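Local coordinates for sulfonate ABC transporter, periplasmic sulfonate-binding protein SsuA (Methylobacillus flagellatus, PDB 3UIF) that probably binds sulfonates or related sulfate esters in the periplasm and hands them to an ABC importer, at residues L5-I10 with G43-W48; R9-A14 with G67-G72; K121-R126 with V151-Q156. All blocks are in the same frame, centred on the assembly; numbering follows the deposited sequence.

From the N terminus, strand 6-17 comes first and serves contacts 1 and 2. Contact 1 closes the loop back from strand 44-51, spanning the strand 20-23 and helices 26-32 and 35-41. Both contacts start from the same strand, and contact 2 closes the longer loop, back from strand 71-75. The two share Arg9 and Ile10 and touch where Val8 packs on Phe71. Together they set strand 6-17 between two parallel neighbours. Contact 3 follows in series and closes its own loop through helix 130-140. It belongs to the other sheet, with its centre about 39 Å from that of contact 1 and about 30 Å from that of contact 2.

Contact 1. Residues L5-I10 with G43-W48; sequences LKVVRI and GIKVEW
Ile10 meets both Val46 and Trp48 on the tightly packed face of this strand pair. Its CD1 reaches Val46 CG2 at 3.7 Å. Its CG2 lies beside Trp48 CZ3 at 3.8 Å, and the two side chains point the same way. Ile10 CG2 is anti to the backbone N and CG1 beside it (chi1 -47°), which sends one branch to each partner. Val46 CG2 also sits over the centre of the indole face. Farther back, Val8 CG2 touches Ile44 CG2 at 3.9 Å. Helix 35-41 and helix 215-233 pack on this face, through residues such as Leu39 and Ile221. The strands 6-10 and 44-48 run parallel, and five N-H to O bonds join them, from Lys6 N to Gly43 O through to Ile10 N to Glu47 O. Their connection is a crossover that carries the hairpin strand 20-23 and helices 26-32 and 35-41. Gly43 ends helix 35-41 in a Schellman motif and leads straight into the second strand. The other face is looser and nearer solvent. Here Glu47 OE2 rests against both methyls of Val7, CG1 and CG2, each at 3.6 Å. A glycine in place of Glu47 takes away the carboxylate and would probably leave the Val7 methyls uncovered and Arg9 without a nearby opposite charge. Lys45 leans its CB on Leu5 CB at 3.9 Å, then extends away with its amino group.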
loop_
_atom_site.group_PDB
_atom_site.type_symbol
_atom_site.label_atom_id
_atom_site.label_comp_id
_atom_site.label_asym_id
_atom_site.label_seq_id
_atom_site.Cartn_x
_atom_site.Cartn_y
_atom_site.Cartn_z
ATOM N N LEU A 5 16.705 11.611 -25.173
ATOM C CA LEU A 5 16.013 10.818 -24.153
ATOM C C LEU A 5 14.488 10.708 -24.346
ATOM O O LEU A 5 13.851 11.618 -24.885
ATOM C CB LEU A 5 16.359 11.338 -22.747
ATOM C CG LEU A 5 17.859 11.356 -22.406
ATOM C CD1 LEU A 5 18.127 12.272 -21.226
ATOM C CD2 LEU A 5 18.416 9.956 -22.153
ATOM N N LYS A 6 13.925 9.575 -23.927
ATOM C CA LYS A 6 12.476 9.391 -23.855
ATOM C C LYS A 6 11.970 9.850 -22.489
ATOM O O LYS A 6 12.389 9.323 -21.455
ATOM C CB LYS A 6 12.113 7.918 -24.061
ATOM C CG LYS A 6 12.250 7.437 -25.493
ATOM C CD LYS A 6 12.938 6.077 -25.574
ATOM C CE LYS A 6 12.745 5.447 -26.951
ATOM N NZ LYS A 6 13.749 4.373 -27.210
ATOM N N VAL A 7 11.077 10.827 -22.476
ATOM C CA VAL A 7 10.510 11.289 -21.214
ATOM C C VAL A 7 9.416 10.336 -20.767
ATOM O O VAL A 7 8.455 10.093 -21.489
ATOM C CB VAL A 7 9.941 12.720 -21.291
ATOM C CG1 VAL A 7 9.057 13.004 -20.076
ATOM C CG2 VAL A 7 11.066 13.734 -21.364
ATOM N N VAL A 8 9.582 9.783 -19.576
ATOM C CA VAL A 8 8.561 8.940 -18.995
ATOM C C VAL A 8 8.109 9.594 -17.698
ATOM O O VAL A 8 8.905 9.828 -16.786
ATOM C CB VAL A 8 9.063 7.497 -18.814
ATOM C CG1 VAL A 8 8.054 6.660 -18.040
ATOM C CG2 VAL A 8 9.314 6.871 -20.185
ATOM N N ARG A 9 6.830 9.941 -17.661
ATOM C CA ARG A 9 6.247 10.601 -16.502
ATOM C C ARG A 9 5.779 9.572 -15.499
ATOM O O ARG A 9 4.997 8.676 -15.833
ATOM C CB ARG A 9 5.078 11.499 -16.914
ATOM C CG ARG A 9 5.412 12.984 -16.969
ATOM C CD ARG A 9 5.045 13.618 -18.311
ATOM N NE ARG A 9 4.067 12.832 -19.081
ATOM C CZ ARG A 9 3.704 13.076 -20.343
ATOM N NH1 ARG A 9 4.223 14.097 -21.013
ATOM N NH2 ARG A 9 2.813 12.287 -20.937
ATOM N N ILE A 10 6.281 9.709 -14.274
ATOM C CA ILE A 10 5.954 8.789 -13.180
ATOM C C ILE A 10 5.438 9.526 -11.945
ATOM O O ILE A 10 6.110 10.396 -11.391
ATOM C CB ILE A 10 7.146 7.878 -12.824
ATOM C CG1 ILE A 10 7.749 7.285 -14.102
ATOM C CG2 ILE A 10 6.692 6.786 -11.884
ATOM C CD1 ILE A 10 8.843 6.257 -13.902
ATOM N N GLY A 43 18.345 5.176 -22.326
ATOM C CA GLY A 43 17.753 6.231 -23.161
ATOM C C GLY A 43 16.432 6.770 -22.619
ATOM O O GLY A 43 15.665 7.394 -23.349
ATOM N N ILE A 44 16.174 6.526 -21.335
ATOM C CA ILE A 44 14.934 6.932 -20.691
ATOM C C ILE A 44 15.180 7.987 -19.621
ATOM O O ILE A 44 16.004 7.799 -18.726
ATOM C CB ILE A 44 14.206 5.729 -20.054
ATOM C CG1 ILE A 44 13.765 4.742 -21.136
ATOM C CG2 ILE A 44 13.011 6.200 -19.228
ATOM C CD1 ILE A 44 13.295 3.397 -20.623
ATOM N N LYS A 45 14.457 9.098 -19.735
ATOM C CA LYS A 45 14.434 10.115 -18.701
ATOM C C LYS A 45 13.134 10.037 -17.902
ATOM O O LYS A 45 12.052 10.350 -18.407
ATOM C CB LYS A 45 14.611 11.513 -19.300
ATOM C CG LYS A 45 14.612 12.642 -18.273
ATOM C CD LYS A 45 14.674 13.994 -18.974
ATOM C CE LYS A 45 14.571 15.148 -17.987
ATOM N NZ LYS A 45 14.720 16.444 -18.714
ATOM N N VAL A 46 13.256 9.624 -16.647
ATOM C CA VAL A 46 12.122 9.625 -15.750
ATOM C C VAL A 46 11.864 11.045 -15.285
ATOM O O VAL A 46 12.798 11.789 -14.994
ATOM C CB VAL A 46 12.298 8.649 -14.562
ATOM C CG1 VAL A 46 13.744 8.644 -14.084
ATOM C CG2 VAL A 46 11.339 8.978 -13.411
ATOM N N GLU A 47 10.590 11.417 -15.270
ATOM C CA GLU A 47 10.156 12.678 -14.714
ATOM C C GLU A 47 9.126 12.443 -13.625
ATOM O O GLU A 47 8.127 11.758 -13.833
ATOM C CB GLU A 47 9.563 13.552 -15.801
ATOM C CG GLU A 47 10.576 14.431 -16.495
ATOM C CD GLU A 47 9.905 15.407 -17.434
ATOM O OE1 GLU A 47 8.734 15.770 -17.145
ATOM O OE2 GLU A 47 10.545 15.805 -18.446
ATOM N N TRP A 48 9.362 13.014 -12.460
ATOM C CA TRP A 48 8.500 12.735 -11.335
ATOM C C TRP A 48 7.351 13.681 -11.306
ATOM O O TRP A 48 7.508 14.859 -11.592
ATOM C CB TRP A 48 9.276 12.792 -10.044
ATOM C CG TRP A 48 10.419 11.818 -10.006
ATOM C CD1 TRP A 48 11.779 12.109 -10.049
ATOM C CD2 TRP A 48 10.343 10.348 -9.925
ATOM N NE1 TRP A 48 12.528 10.964 -9.989
ATOM C CE2 TRP A 48 11.735 9.869 -9.912
ATOM C CE3 TRP A 48 9.301 9.414 -9.852
ATOM C CZ2 TRP A 48 12.051 8.515 -9.826
ATOM C CZ3 TRP A 48 9.630 8.051 -9.766
ATOM C CH2 TRP A 48 10.975 7.614 -9.751
#

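Contact 2. Residues R9-A14 with G67-G72; sequences RIASVA and GKIDFG
Asp70 turns its carboxylate back to Arg9 because its CG lies beside its own backbone N (chi1 -54°). As modelled, the Arg9 chain bends at chi2 and chi3, and its guanidinium lies by Gly67 and Lys68. Asp70 OD2 accepts from Arg9 N at 3.0 Å. The N-H comes to the anti side of OD2, about 30° out of the carboxylate plane. In return, Arg9 O takes two N-H groups, from Asp70 N at 3.1 Å and from Phe71 N at 3.0 Å. The Phe71 bond is the straighter of the two. Backbone and carboxylate thus grip Arg9 at both its N and its O. Asp70 OD1 makes a long salt bridge to Arg9 NH2 at 3.9 Å, but its stronger partner is Arg207 on strand 202-207. The guanidinium has Lys68 CE over one face, offset toward the rim. Lys68 NZ is 4.9 Å from Arg9 NH1, so two like charges lie near each other. From Ile10 on, the two strands pair in parallel, and Ala11 N bonds to Phe71 O at 2.8 Å. This sets strand 71-75 beside strand 6-17, across from strand 44-51. The late strand 202-207 then runs antiparallel between 71-75 and 89-94, as in type II periplasmic binding proteins. Helix 56-65, the last helix before strand 71-75, ends at Gly67 in a Schellman motif. On one face of the sheet, Ile10 CG2 packs on Phe71 CB at 3.8 Å, and the phenyl ring continues to Val204 and Phe210. On the other, Ala11 CB lies 4.2 Å from Ile69 CG2, where Ile60 and Phe64 of helix 56-65 close in.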
loop_
_atom_site.group_PDB
_atom_site.type_symbol
_atom_site.label_atom_id
_atom_site.label_comp_id
_atom_site.label_asym_id
_atom_site.label_seq_id
_atom_site.Cartn_x
_atom_site.Cartn_y
_atom_site.Cartn_z
ATOM N N ARG A 9 6.830 9.941 -17.661
ATOM C CA ARG A 9 6.247 10.601 -16.502
ATOM C C ARG A 9 5.779 9.572 -15.499
ATOM O O ARG A 9 4.997 8.676 -15.833
ATOM C CB ARG A 9 5.078 11.499 -16.914
ATOM C CG ARG A 9 5.412 12.984 -16.969
ATOM C CD ARG A 9 5.045 13.618 -18.311
ATOM N NE ARG A 9 4.067 12.832 -19.081
ATOM C CZ ARG A 9 3.704 13.076 -20.343
ATOM N NH1 ARG A 9 4.223 14.097 -21.013
ATOM N NH2 ARG A 9 2.813 12.287 -20.937
ATOM N N ILE A 10 6.281 9.709 -14.274
ATOM C CA ILE A 10 5.954 8.789 -13.180
ATOM C C ILE A 10 5.438 9.526 -11.945
ATOM O O ILE A 10 6.110 10.396 -11.391
ATOM C CB ILE A 10 7.146 7.878 -12.824
ATOM C CG1 ILE A 10 7.749 7.285 -14.102
ATOM C CG2 ILE A 10 6.692 6.786 -11.884
ATOM C CD1 ILE A 10 8.843 6.257 -13.902
ATOM N N ALA A 11 4.229 9.171 -11.527
ATOM C CA ALA A 11 3.604 9.785 -10.357
ATOM C C ALA A 11 3.901 9.020 -9.074
ATOM O O ALA A 11 4.066 7.800 -9.088
ATOM C CB ALA A 11 2.102 9.904 -10.563
ATOM N N SER A 12 3.966 9.746 -7.967
ATOM C CA SER A 12 3.976 9.151 -6.640
ATOM C C SER A 12 3.206 10.040 -5.663
ATOM O O SER A 12 2.991 11.236 -5.920
ATOM C CB SER A 12 5.403 9.006 -6.152
ATOM O OG SER A 12 5.927 10.294 -5.839
ATOM N N VAL A 13 2.798 9.460 -4.537
ATOM C CA VAL A 13 2.198 10.249 -3.464
ATOM C C VAL A 13 3.342 10.835 -2.650
ATOM O O VAL A 13 4.245 10.100 -2.259
ATOM C CB VAL A 13 1.267 9.403 -2.562
ATOM C CG1 VAL A 13 0.707 10.247 -1.424
ATOM C CG2 VAL A 13 0.130 8.805 -3.380
ATOM N N ALA A 14 3.302 12.146 -2.412
ATOM C CA ALA A 14 4.409 12.868 -1.777
ATOM C C ALA A 14 3.956 13.788 -0.642
ATOM O O ALA A 14 2.855 14.328 -0.663
ATOM C CB ALA A 14 5.192 13.659 -2.816
ATOM N N GLY A 67 -4.029 10.828 -20.242
ATOM C CA GLY A 67 -2.776 10.368 -20.821
ATOM C C GLY A 67 -1.577 11.262 -20.547
ATOM O O GLY A 67 -0.590 11.192 -21.274
ATOM N N LYS A 68 -1.647 12.097 -19.506
ATOM C CA LYS A 68 -0.546 13.007 -19.172
ATOM C C LYS A 68 0.447 12.401 -18.172
ATOM O O LYS A 68 1.426 13.040 -17.776
ATOM C CB LYS A 68 -1.068 14.365 -18.673
ATOM C CG LYS A 68 -1.323 15.426 -19.757
ATOM C CD LYS A 68 -0.190 15.572 -20.795
ATOM C CE LYS A 68 1.075 16.276 -20.271
ATOM N NZ LYS A 68 1.042 17.756 -20.475
ATOM N N ILE A 69 0.200 11.158 -17.787
ATOM C CA ILE A 69 1.061 10.429 -16.859
ATOM C C ILE A 69 1.160 9.031 -17.421
ATOM O O ILE A 69 0.213 8.570 -18.053
ATOM C CB ILE A 69 0.453 10.406 -15.443
ATOM C CG1 ILE A 69 0.633 11.767 -14.780
ATOM C CG2 ILE A 69 1.067 9.314 -14.586
ATOM C CD1 ILE A 69 -0.242 11.983 -13.560
ATOM N N ASP A 70 2.292 8.367 -17.218
ATOM C CA ASP A 70 2.512 7.073 -17.840
ATOM C C ASP A 70 2.542 5.959 -16.822
ATOM O O ASP A 70 1.989 4.887 -17.051
ATOM C CB ASP A 70 3.811 7.100 -18.636
ATOM C CG ASP A 70 3.848 8.240 -19.634
ATOM O OD1 ASP A 70 2.823 8.482 -20.302
ATOM O OD2 ASP A 70 4.890 8.907 -19.741
ATOM N N PHE A 71 3.195 6.233 -15.697
ATOM C CA PHE A 71 3.324 5.299 -14.604
ATOM C C PHE A 71 2.980 5.987 -13.315
ATOM O O PHE A 71 3.089 7.207 -13.216
ATOM C CB PHE A 71 4.755 4.794 -14.520
ATOM C CG PHE A 71 5.116 3.866 -15.627
ATOM C CD1 PHE A 71 4.897 2.505 -15.499
ATOM C CD2 PHE A 71 5.659 4.356 -16.810
ATOM C CE1 PHE A 71 5.228 1.650 -16.529
ATOM C CE2 PHE A 71 5.989 3.506 -17.845
ATOM C CZ PHE A 71 5.768 2.154 -17.712
ATOM N N GLY A 72 2.598 5.193 -12.322
ATOM C CA GLY A 72 2.225 5.718 -11.021
ATOM C C GLY A 72 2.535 4.734 -9.916
ATOM O O GLY A 72 2.099 3.597 -9.946
#

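Contact 3. Residues K121-R126 with V151-Q156; sequences KIALHR and VNVNPQ. With SO4 (sulfate ion), chain B.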
loop_
_atom_site.group_PDB
_atom_site.type_symbol
_atom_site.label_atom_id
_atom_site.label_comp_id
_atom_site.label_asym_id
_atom_site.label_seq_id
_atom_site.Cartn_x
_atom_site.Cartn_y
_atom_site.Cartn_z
ATOM N N LYS A 121 -18.403 2.297 20.403
ATOM C CA LYS A 121 -17.874 3.292 19.449
ATOM C C LYS A 121 -16.465 2.939 18.955
ATOM O O LYS A 121 -15.530 2.838 19.750
ATOM C CB LYS A 121 -17.856 4.686 20.088
ATOM C CG LYS A 121 -19.105 5.527 19.838
ATOM C CD LYS A 121 -19.215 6.704 20.807
ATOM C CE LYS A 121 -20.016 6.351 22.057
ATOM N NZ LYS A 121 -19.744 7.273 23.201
ATOM N N ILE A 122 -16.324 2.739 17.646
ATOM C CA ILE A 122 -15.007 2.536 17.034
ATOM C C ILE A 122 -14.719 3.608 15.978
ATOM O O ILE A 122 -15.459 3.748 14.990
ATOM C CB ILE A 122 -14.810 1.104 16.466
ATOM C CG1 ILE A 122 -15.034 0.050 17.559
ATOM C CG2 ILE A 122 -13.408 0.935 15.884
ATOM C CD1 ILE A 122 -15.362 -1.330 17.040
ATOM N N ALA A 123 -13.641 4.360 16.223
ATOM C CA ALA A 123 -13.135 5.383 15.312
ATOM C C ALA A 123 -12.436 4.725 14.128
ATOM O O ALA A 123 -11.459 3.986 14.298
ATOM C CB ALA A 123 -12.182 6.322 16.048
ATOM N N LEU A 124 -12.954 4.971 12.928
ATOM C CA LEU A 124 -12.385 4.386 11.716
ATOM C C LEU A 124 -12.542 5.330 10.536
ATOM O O LEU A 124 -13.642 5.823 10.269
ATOM C CB LEU A 124 -13.056 3.048 11.403
ATOM C CG LEU A 124 -12.931 2.470 9.987
ATOM C CD1 LEU A 124 -11.529 1.940 9.688
ATOM C CD2 LEU A 124 -13.984 1.389 9.765
ATOM N N HIS A 125 -11.448 5.572 9.816
ATOM C CA HIS A 125 -11.534 6.446 8.653
ATOM C C HIS A 125 -12.137 5.760 7.462
ATOM O O HIS A 125 -11.443 5.098 6.694
ATOM C CB HIS A 125 -10.189 7.066 8.301
ATOM C CG HIS A 125 -10.315 8.349 7.513
ATOM N ND1 HIS A 125 -9.299 8.871 6.800
ATOM C CD2 HIS A 125 -11.402 9.202 7.332
ATOM C CE1 HIS A 125 -9.713 10.001 6.203
ATOM N NE2 HIS A 125 -10.998 10.203 6.533
ATOM N N ARG A 126 -13.442 5.943 7.294
ATOM C CA ARG A 126 -14.199 5.253 6.243
ATOM C C ARG A 126 -13.756 5.585 4.819
ATOM O O ARG A 126 -13.342 6.709 4.535
ATOM C CB ARG A 126 -15.687 5.485 6.433
ATOM C CG ARG A 126 -16.126 5.002 7.804
ATOM C CD ARG A 126 -17.626 4.877 7.899
ATOM N NE ARG A 126 -18.091 3.611 7.357
ATOM C CZ ARG A 126 -19.325 3.152 7.523
ATOM N NH1 ARG A 126 -20.214 3.856 8.222
ATOM N NH2 ARG A 126 -19.665 1.983 6.997
ATOM N N VAL A 151 -17.540 5.750 14.231
ATOM C CA VAL A 151 -17.221 7.175 14.180
ATOM C C VAL A 151 -16.272 7.390 13.007
ATOM O O VAL A 151 -15.142 6.907 13.031
ATOM C CB VAL A 151 -16.569 7.675 15.509
ATOM C CG1 VAL A 151 -16.454 9.197 15.541
ATOM C CG2 VAL A 151 -17.341 7.185 16.734
ATOM N N ASN A 152 -16.734 8.093 11.975
ATOM C CA ASN A 152 -15.900 8.338 10.798
ATOM C C ASN A 152 -15.004 9.589 10.929
ATOM O O ASN A 152 -15.461 10.719 10.722
ATOM C CB ASN A 152 -16.751 8.359 9.519
ATOM C CG ASN A 152 -15.938 8.655 8.269
ATOM O OD1 ASN A 152 -14.750 8.328 8.178
ATOM N ND2 ASN A 152 -16.576 9.279 7.292
ATOM N N VAL A 153 -13.732 9.358 11.273
ATOM C CA VAL A 153 -12.735 10.415 11.503
ATOM C C VAL A 153 -11.352 10.025 10.960
ATOM O O VAL A 153 -11.013 8.840 10.879
ATOM C CB VAL A 153 -12.574 10.749 13.007
ATOM C CG1 VAL A 153 -13.806 11.468 13.551
ATOM C CG2 VAL A 153 -12.268 9.498 13.821
ATOM N N ASN A 154 -10.537 11.015 10.602
ATOM C CA ASN A 154 -9.158 10.720 10.222
ATOM C C ASN A 154 -8.351 10.128 11.411
ATOM O O ASN A 154 -8.799 10.173 12.552
ATOM C CB ASN A 154 -8.479 11.948 9.601
ATOM C CG ASN A 154 -8.471 13.145 10.531
ATOM O OD1 ASN A 154 -7.610 13.264 11.402
ATOM N ND2 ASN A 154 -9.432 14.045 10.343
ATOM N N PRO A 155 -7.170 9.548 11.138
ATOM C CA PRO A 155 -6.401 8.909 12.204
ATOM C C PRO A 155 -6.002 9.851 13.345
ATOM O O PRO A 155 -5.798 9.399 14.464
ATOM C CB PRO A 155 -5.145 8.420 11.486
ATOM C CG PRO A 155 -5.547 8.317 10.048
ATOM C CD PRO A 155 -6.471 9.473 9.843
ATOM N N GLN A 156 -5.882 11.141 13.060
ATOM C CA GLN A 156 -5.445 12.096 14.070
ATOM C C GLN A 156 -6.565 12.400 15.072
ATOM O O GLN A 156 -6.320 12.385 16.289
ATOM C CB GLN A 156 -4.878 13.381 13.442
ATOM C CG GLN A 156 -3.583 13.168 12.658
ATOM C CD GLN A 156 -3.815 12.536 11.287
ATOM O OE1 GLN A 156 -3.185 11.536 10.932
ATOM N NE2 GLN A 156 -4.732 13.111 10.518
HETATM S S SO4 B . -5.971 9.663 5.991
HETATM O O1 SO4 B . -4.643 9.836 6.651
HETATM O O2 SO4 B . -5.703 9.161 4.609
HETATM O O3 SO4 B . -6.841 8.716 6.743
HETATM O O4 SO4 B . -6.745 10.936 5.983
#
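The His125 ring lies with one face against Asn154 and two edges near oxygen atoms. Asn154 CA stands 3.8 Å from the ring centroid, almost on the ring normal, in a CH-pi contact. At the edge, near the ring plane, His125 CD2 faces Asn152 OD1 at 3.6 Å. Sulfate O3 is also at the edge, next to ND1. The ring and the Asn152 amide are turned 32° apart. Asn152 has CG anti to its backbone N (chi1 178°), which carries the amide across to the start of the next turn. There OD1 accepts from Arg126 N at 2.9 Å. The donor stands above the amide plane, not on a lone pair. The Asn152 amide crosses CB and CG of Arg126 obliquely, and the guanidinium plane of Arg126 is at a right angle to it. Behind this turn the strands 121-124 and 149-151 pair in parallel. Val151 N bonds to Ile122 O at 3.0 Å, and Leu124 N to Val151 O at 2.9 Å. Helix 130-140 joins them as a beta-alpha-beta crossover in the second sheet, where 149-151 is an outermost strand. Ala123 CB packs on Val153 CG2 at 3.9 Å. Asn154 is the N-cap of helix 155-164: its OD1 accepts from Val157 N and, weakly, from Gln156 N. The sulfate probably came from the crystallisation liquor. It bonds to His125 ND1, at a modelled length too short to trust, and to Arg128 NE. It also lies against Pro155, in the first turn of the helix. An imidazole N-H and an arginine would suit an oxyanion, and the N-terminal end of helix 155-164, meeting the anion through Pro155 carbons, may add a favourable field.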